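Local coordinates for nuclear inclusion protein A (Tobacco vein mottling virus, PDB 3MMG), which probably acts as a cysteine protease of the 3C type, with a two-barrel chymotrypsin-like fold, cleaving the viral polyprotein at specific sites, at residues Arg101-Lys106 with Asn162-His167; Asp107-Val112 with Ser153-Ile158. The protein carries 3 engineered substitutions. One frame throughout, in Å; residues are numbered along the deposited sequence. Where two conformers were deposited one is given.

Contact 1. Residues Arg101-Lys106 with Asn162-His167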
loop_
_atom_site.group_PDB
_atom_site.type_symbol
_atom_site.label_atom_id
_atom_site.label_comp_id
_atom_site.label_asym_id
_atom_site.label_seq_id
_atom_site.Cartn_x
_atom_site.Cartn_y
_atom_site.Cartn_z
ATOM N N ARG A 101 3.682 0.682 -11.812
ATOM C CA ARG A 101 3.699 -0.378 -12.835
ATOM C C ARG A 101 3.896 -1.730 -12.190
ATOM O O ARG A 101 4.200 -1.829 -11.030
ATOM C CB ARG A 101 4.774 -0.122 -13.874
ATOM C CG ARG A 101 6.178 -0.216 -13.374
ATOM C CD ARG A 101 7.222 -0.203 -14.495
ATOM N NE ARG A 101 8.555 -0.051 -13.901
ATOM C CZ ARG A 101 9.300 -1.048 -13.401
ATOM N NH1 ARG A 101 8.877 -2.320 -13.418
ATOM N NH2 ARG A 101 10.480 -0.769 -12.869
ATOM N N GLN A 102 3.736 -2.782 -12.973
ATOM C CA GLN A 102 3.988 -4.116 -12.453
ATOM C C GLN A 102 5.514 -4.340 -12.348
ATOM O O GLN A 102 6.279 -3.884 -13.212
ATOM C CB GLN A 102 3.454 -5.152 -13.427
ATOM C CG GLN A 102 1.952 -5.251 -13.544
ATOM C CD GLN A 102 1.593 -6.444 -14.416
ATOM O OE1 GLN A 102 1.827 -6.422 -15.626
ATOM N NE2 GLN A 102 1.074 -7.495 -13.805
ATOM N N PRO A 103 5.952 -5.123 -11.362
ATOM C CA PRO A 103 7.370 -5.478 -11.279
ATOM C C PRO A 103 7.756 -6.452 -12.376
ATOM O O PRO A 103 6.893 -7.146 -12.934
ATOM C CB PRO A 103 7.508 -6.213 -9.936
ATOM C CG PRO A 103 6.146 -6.216 -9.288
ATOM C CD PRO A 103 5.137 -5.770 -10.315
ATOM N N THR A 104 9.049 -6.523 -12.635
ATOM C CA THR A 104 9.596 -7.541 -13.525
ATOM C C THR A 104 10.797 -8.155 -12.843
ATOM O O THR A 104 11.275 -7.638 -11.826
ATOM C CB THR A 104 10.058 -6.982 -14.895
ATOM O OG1 THR A 104 11.355 -6.385 -14.758
ATOM C CG2 THR A 104 9.070 -5.957 -15.454
ATOM N N ILE A 105 11.301 -9.245 -13.416
ATOM C CA ILE A 105 12.474 -9.906 -12.834
ATOM C C ILE A 105 13.767 -9.101 -12.993
ATOM O O ILE A 105 14.820 -9.533 -12.519
ATOM C CB ILE A 105 12.673 -11.347 -13.373
ATOM C CG1 ILE A 105 12.839 -11.360 -14.895
ATOM C CG2 ILE A 105 11.532 -12.241 -12.909
ATOM C CD1 ILE A 105 13.321 -12.759 -15.414
ATOM N N LYS A 106 13.702 -7.948 -13.665
ATOM C CA LYS A 106 14.844 -7.033 -13.678
ATOM C C LYS A 106 14.897 -6.183 -12.398
ATOM O O LYS A 106 15.963 -5.736 -11.972
ATOM C CB LYS A 106 14.775 -6.118 -14.905
ATOM C CG LYS A 106 15.964 -5.138 -15.055
ATOM C CD LYS A 106 15.886 -4.320 -16.367
ATOM C CE LYS A 106 16.798 -3.099 -16.267
ATOM N NZ LYS A 106 17.042 -2.517 -17.624
ATOM N N ASN A 162 9.578 3.851 -10.189
ATOM C CA ASN A 162 8.145 3.560 -10.204
ATOM C C ASN A 162 7.734 2.784 -8.950
ATOM O O ASN A 162 8.521 2.005 -8.404
ATOM C CB ASN A 162 7.760 2.728 -11.419
ATOM C CG ASN A 162 7.720 3.535 -12.733
ATOM O OD1 ASN A 162 8.356 4.609 -12.904
ATOM N ND2 ASN A 162 6.969 2.996 -13.681
ATOM N N ILE A 163 6.500 3.003 -8.507
ATOM C CA ILE A 163 5.963 2.218 -7.390
ATOM C C ILE A 163 5.467 0.892 -7.957
ATOM O O ILE A 163 4.652 0.894 -8.891
ATOM C CB ILE A 163 4.823 2.968 -6.698
ATOM C CG1 ILE A 163 5.330 4.346 -6.185
ATOM C CG2 ILE A 163 4.199 2.111 -5.578
ATOM C CD1 ILE A 163 4.230 5.212 -5.622
ATOM N N LEU A 164 5.943 -0.225 -7.389
ATOM C CA LEU A 164 5.641 -1.559 -7.954
ATOM C C LEU A 164 4.600 -2.306 -7.130
ATOM O O LEU A 164 3.994 -3.261 -7.610
ATOM C CB LEU A 164 6.891 -2.418 -8.040
ATOM C CG LEU A 164 8.075 -1.849 -8.819
ATOM C CD1 LEU A 164 9.147 -2.933 -8.953
ATOM C CD2 LEU A 164 7.683 -1.254 -10.167
ATOM N N GLY A 165 4.404 -1.870 -5.887
ATOM C CA GLY A 165 3.526 -2.643 -5.005
ATOM C C GLY A 165 3.485 -1.978 -3.652
ATOM O O GLY A 165 4.146 -0.959 -3.427
ATOM N N ILE A 166 2.722 -2.570 -2.748
ATOM C CA ILE A 166 2.706 -2.135 -1.351
ATOM C C ILE A 166 2.865 -3.331 -0.424
ATOM O O ILE A 166 2.440 -4.450 -0.758
ATOM C CB ILE A 166 1.418 -1.350 -0.989
ATOM C CG1 ILE A 166 0.153 -2.124 -1.375
ATOM C CG2 ILE A 166 1.475 0.038 -1.649
ATOM C CD1 ILE A 166 -1.152 -1.536 -0.784
ATOM N N HIS A 167 3.512 -3.108 0.718
ATOM C CA HIS A 167 3.793 -4.245 1.602
ATOM C C HIS A 167 2.489 -4.899 2.104
ATOM O O HIS A 167 1.520 -4.196 2.321
ATOM C CB HIS A 167 4.693 -3.838 2.766
ATOM C CG HIS A 167 4.967 -4.981 3.695
ATOM N ND1 HIS A 167 5.636 -6.118 3.281
ATOM C CD2 HIS A 167 4.676 -5.163 5.004
ATOM C CE1 HIS A 167 5.736 -6.957 4.300
ATOM N NE2 HIS A 167 5.141 -6.409 5.354
#
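Residues Arg101-Lys106 belong to the connector that runs from strand 83-86, the last along the chain of the N-terminal sheet, to strand 109-116 of the C-terminal barrel, and lies against the start of strand 163-171. One backbone hydrogen bond joins them: Arg101 N donates to Ile163 O over 3.1 Å, at an N-H...O angle of 158° within the carbonyl plane. One residue on, Leu164 CA lies 3.4 Å from Arg101 O in a CA-H...O contact. Arg101 starts in the crowded position, CG between backbone N and carbonyl carbon (chi1 67°), then runs extended to NE beside Leu164. Leu164 CD2 therefore sits over the centre of one guanidinium face, 3.6 Å from Arg101 CZ. Asn162 crosses this chain at about a right angle, its ND2 3.3 Å from Arg101 CD; NE and ND2, both donors, touch without bonding. Arg101 NH2 makes a salt bridge to Asp107 OD1 and NE one to Asp160 OD2, while NH1 adds a weak bond to Gln102 O. The other methyl of Leu164, CD1, packs 3.8 Å from Pro103 CB. Leu164 and Gly165 both face Leu155, a classic beta bulge set where the interdomain connector of a chymotrypsin-like protease meets its second barrel.

Contact 2. Residues Asp107-Val112 with Ser153-Ile158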
loop_
_atom_site.group_PDB
_atom_site.type_symbol
_atom_site.label_atom_id
_atom_site.label_comp_id
_atom_site.label_asym_id
_atom_site.label_seq_id
_atom_site.Cartn_x
_atom_site.Cartn_y
_atom_site.Cartn_z
ATOM N N ASP A 107 13.739 -5.954 -11.797
ATOM C CA ASP A 107 13.652 -4.989 -10.706
ATOM C C ASP A 107 14.289 -5.423 -9.405
ATOM O O ASP A 107 14.244 -6.599 -9.027
ATOM C CB ASP A 107 12.186 -4.721 -10.403
ATOM C CG ASP A 107 11.560 -3.781 -11.407
ATOM O OD1 ASP A 107 12.155 -2.709 -11.682
ATOM O OD2 ASP A 107 10.492 -4.141 -11.930
ATOM N N ARG A 108 14.818 -4.443 -8.692
ATOM C CA ARG A 108 15.057 -4.595 -7.268
ATOM C C ARG A 108 14.301 -3.435 -6.625
ATOM O O ARG A 108 14.069 -2.398 -7.270
ATOM C CB ARG A 108 16.555 -4.497 -6.964
ATOM C CG ARG A 108 17.355 -5.572 -7.733
ATOM C CD ARG A 108 18.792 -5.642 -7.277
ATOM N NE ARG A 108 19.580 -4.458 -7.638
ATOM C CZ ARG A 108 20.216 -4.311 -8.803
ATOM N NH1 ARG A 108 20.118 -5.254 -9.739
ATOM N NH2 ARG A 108 20.949 -3.224 -9.046
ATOM N N VAL A 109 13.908 -3.619 -5.368
ATOM C CA VAL A 109 13.017 -2.633 -4.726
ATOM C C VAL A 109 13.545 -2.112 -3.394
ATOM O O VAL A 109 14.239 -2.832 -2.661
ATOM C CB VAL A 109 11.567 -3.183 -4.499
ATOM C CG1 VAL A 109 10.868 -3.481 -5.834
ATOM C CG2 VAL A 109 11.583 -4.416 -3.582
ATOM N N CYS A 110 13.241 -0.836 -3.111
ATOM C CA CYS A 110 13.395 -0.240 -1.756
ATOM C C CYS A 110 12.041 0.110 -1.169
ATOM O O CYS A 110 11.169 0.616 -1.888
ATOM C CB CYS A 110 14.195 1.063 -1.795
ATOM S SG CYS A 110 15.903 0.912 -2.244
ATOM N N MET A 111 11.876 -0.089 0.141
ATOM C CA MET A 111 10.657 0.348 0.792
ATOM C C MET A 111 10.838 1.814 1.141
ATOM O O MET A 111 11.912 2.234 1.601
ATOM C CB MET A 111 10.378 -0.517 2.015
ATOM C CG MET A 111 9.011 -0.219 2.637
ATOM S SD MET A 111 8.628 -1.394 3.966
ATOM C CE MET A 111 8.593 -2.947 3.084
ATOM N N VAL A 112 9.778 2.584 0.929
ATOM C CA VAL A 112 9.803 4.012 1.230
ATOM C C VAL A 112 8.718 4.314 2.266
ATOM O O VAL A 112 7.601 3.800 2.170
ATOM C CB VAL A 112 9.556 4.838 -0.028
ATOM C CG1 VAL A 112 9.402 6.316 0.357
ATOM C CG2 VAL A 112 10.705 4.661 -1.016
ATOM N N SER A 153 3.156 0.270 2.878
ATOM C CA SER A 153 4.366 1.005 2.497
ATOM C C SER A 153 4.726 0.679 1.056
ATOM O O SER A 153 4.777 -0.509 0.678
ATOM C CB SER A 153 5.535 0.685 3.439
ATOM O OG SER A 153 5.187 0.966 4.802
ATOM N N PRO A 154 4.953 1.708 0.230
ATOM C CA PRO A 154 5.346 1.411 -1.155
ATOM C C PRO A 154 6.689 0.695 -1.297
ATOM O O PRO A 154 7.644 0.984 -0.568
ATOM C CB PRO A 154 5.423 2.790 -1.827
ATOM C CG PRO A 154 5.576 3.770 -0.712
ATOM C CD PRO A 154 4.854 3.160 0.489
ATOM N N LEU A 155 6.726 -0.231 -2.245
ATOM C CA LEU A 155 7.974 -0.794 -2.765
ATOM C C LEU A 155 8.275 -0.149 -4.097
ATOM O O LEU A 155 7.431 -0.160 -5.011
ATOM C CB LEU A 155 7.855 -2.309 -2.927
ATOM C CG LEU A 155 7.884 -3.187 -1.666
ATOM C CD1 LEU A 155 9.184 -3.001 -0.874
ATOM C CD2 LEU A 155 6.641 -2.960 -0.762
ATOM N N VAL A 156 9.463 0.429 -4.189
ATOM C CA VAL A 156 9.822 1.324 -5.288
ATOM C C VAL A 156 10.980 0.722 -6.084
ATOM O O VAL A 156 11.981 0.305 -5.501
ATOM C CB VAL A 156 10.227 2.735 -4.735
ATOM C CG1 VAL A 156 10.609 3.683 -5.878
ATOM C CG2 VAL A 156 9.077 3.340 -3.939
ATOM N N SER A 157 10.858 0.671 -7.405
ATOM C CA SER A 157 11.961 0.145 -8.222
ATOM C C SER A 157 13.189 1.073 -8.193
ATOM O O SER A 157 13.065 2.288 -8.340
ATOM C CB SER A 157 11.507 0.045 -9.685
ATOM O OG SER A 157 12.632 -0.280 -10.503
ATOM N N ILE A 158 14.370 0.498 -8.011
ATOM C CA ILE A 158 15.591 1.295 -8.136
ATOM C C ILE A 158 16.052 1.421 -9.595
ATOM O O ILE A 158 17.061 2.100 -9.888
ATOM C CB ILE A 158 16.726 0.768 -7.213
ATOM C CG1 ILE A 158 16.923 -0.753 -7.354
ATOM C CG2 ILE A 158 16.410 1.090 -5.787
ATOM C CD1 ILE A 158 17.639 -1.237 -8.612
HETATM O O HOH W 1 5.206 3.783 4.271
#
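Side chains of the paired strands 109-112 and 154-157 alternate between two faces of the sheet: Val109, Met111, Leu155 and Ser157 on one, Cys110 and Val156 on the other. On the first, Leu155 CD1 fits between two neighbours, 3.9 Å from Val109 CG2, which it crosses obliquely, and 4.0 Å from Met111 CB, whose chain runs alongside it in the same direction. Met111 CG is anti to the backbone N (chi1 -173°), which carries it to Ser153 CB. Val112 CG2 meets Val156 CG2 obliquely at 3.6 Å, with Ile14 of helix 12-15 resting on both valines. Ile158, its CG1 in the crowded position (chi1 49°), sends its two branches apart: CG2 reaches Cys110 SG at 3.6 Å, while CD1 lies over one face of the Arg108 guanidinium. Between the two layers the backbones pair antiparallel, Cys110 N to Val156 O and Val156 N to Cys110 O each 2.9 Å; the first donor lies in the carbonyl plane, the second above it. Ile158 N to Arg108 O and Val112 N to Pro154 O flank this hydrogen-bonded pair. At one end Ser157 OG, anti to its backbone N, donates to Asp107 OD1 over 2.7 Å from above the carboxylate plane. At the other, Ser153 OG, hydrogen-bonded to Gln150 O, accepts from a water that also donates to Val112 O. The ladder closes the barrel. Its chemistry implies an apolar centre with polar ends, where Asp107, whose OD1 takes Ser157 OG and the salt bridge from Arg101 NH2 and whose OD2 takes Thr104 N, is probably held ionised.

How the contacts relate
Contact 2 is nested along the chain within the loop closed by contact 1, and their centres lie about 7 Å apart. They share a sheet, strands 154-157 and 163-171 being neighbours in it; Leu164 N approaches Leu155 O at 2.8 Å, a probable hydrogen bond. The polar junction is Arg101 NH2, which forms a salt bridge to Asp107 OD1 at 2.8 Å, so one carboxylate oxygen serves both contacts. Further along strand 163-171, His167 packs its backbone N 3.5 Å from Leu155 CD2 and its side chain on Met111. Its NE2 hydrogen-bonds a polar side chain of the bound peptide and its ND1 bonds His142, consistent with the S1 pocket of 3C-like proteases, where a histidine reads the P1 side chain.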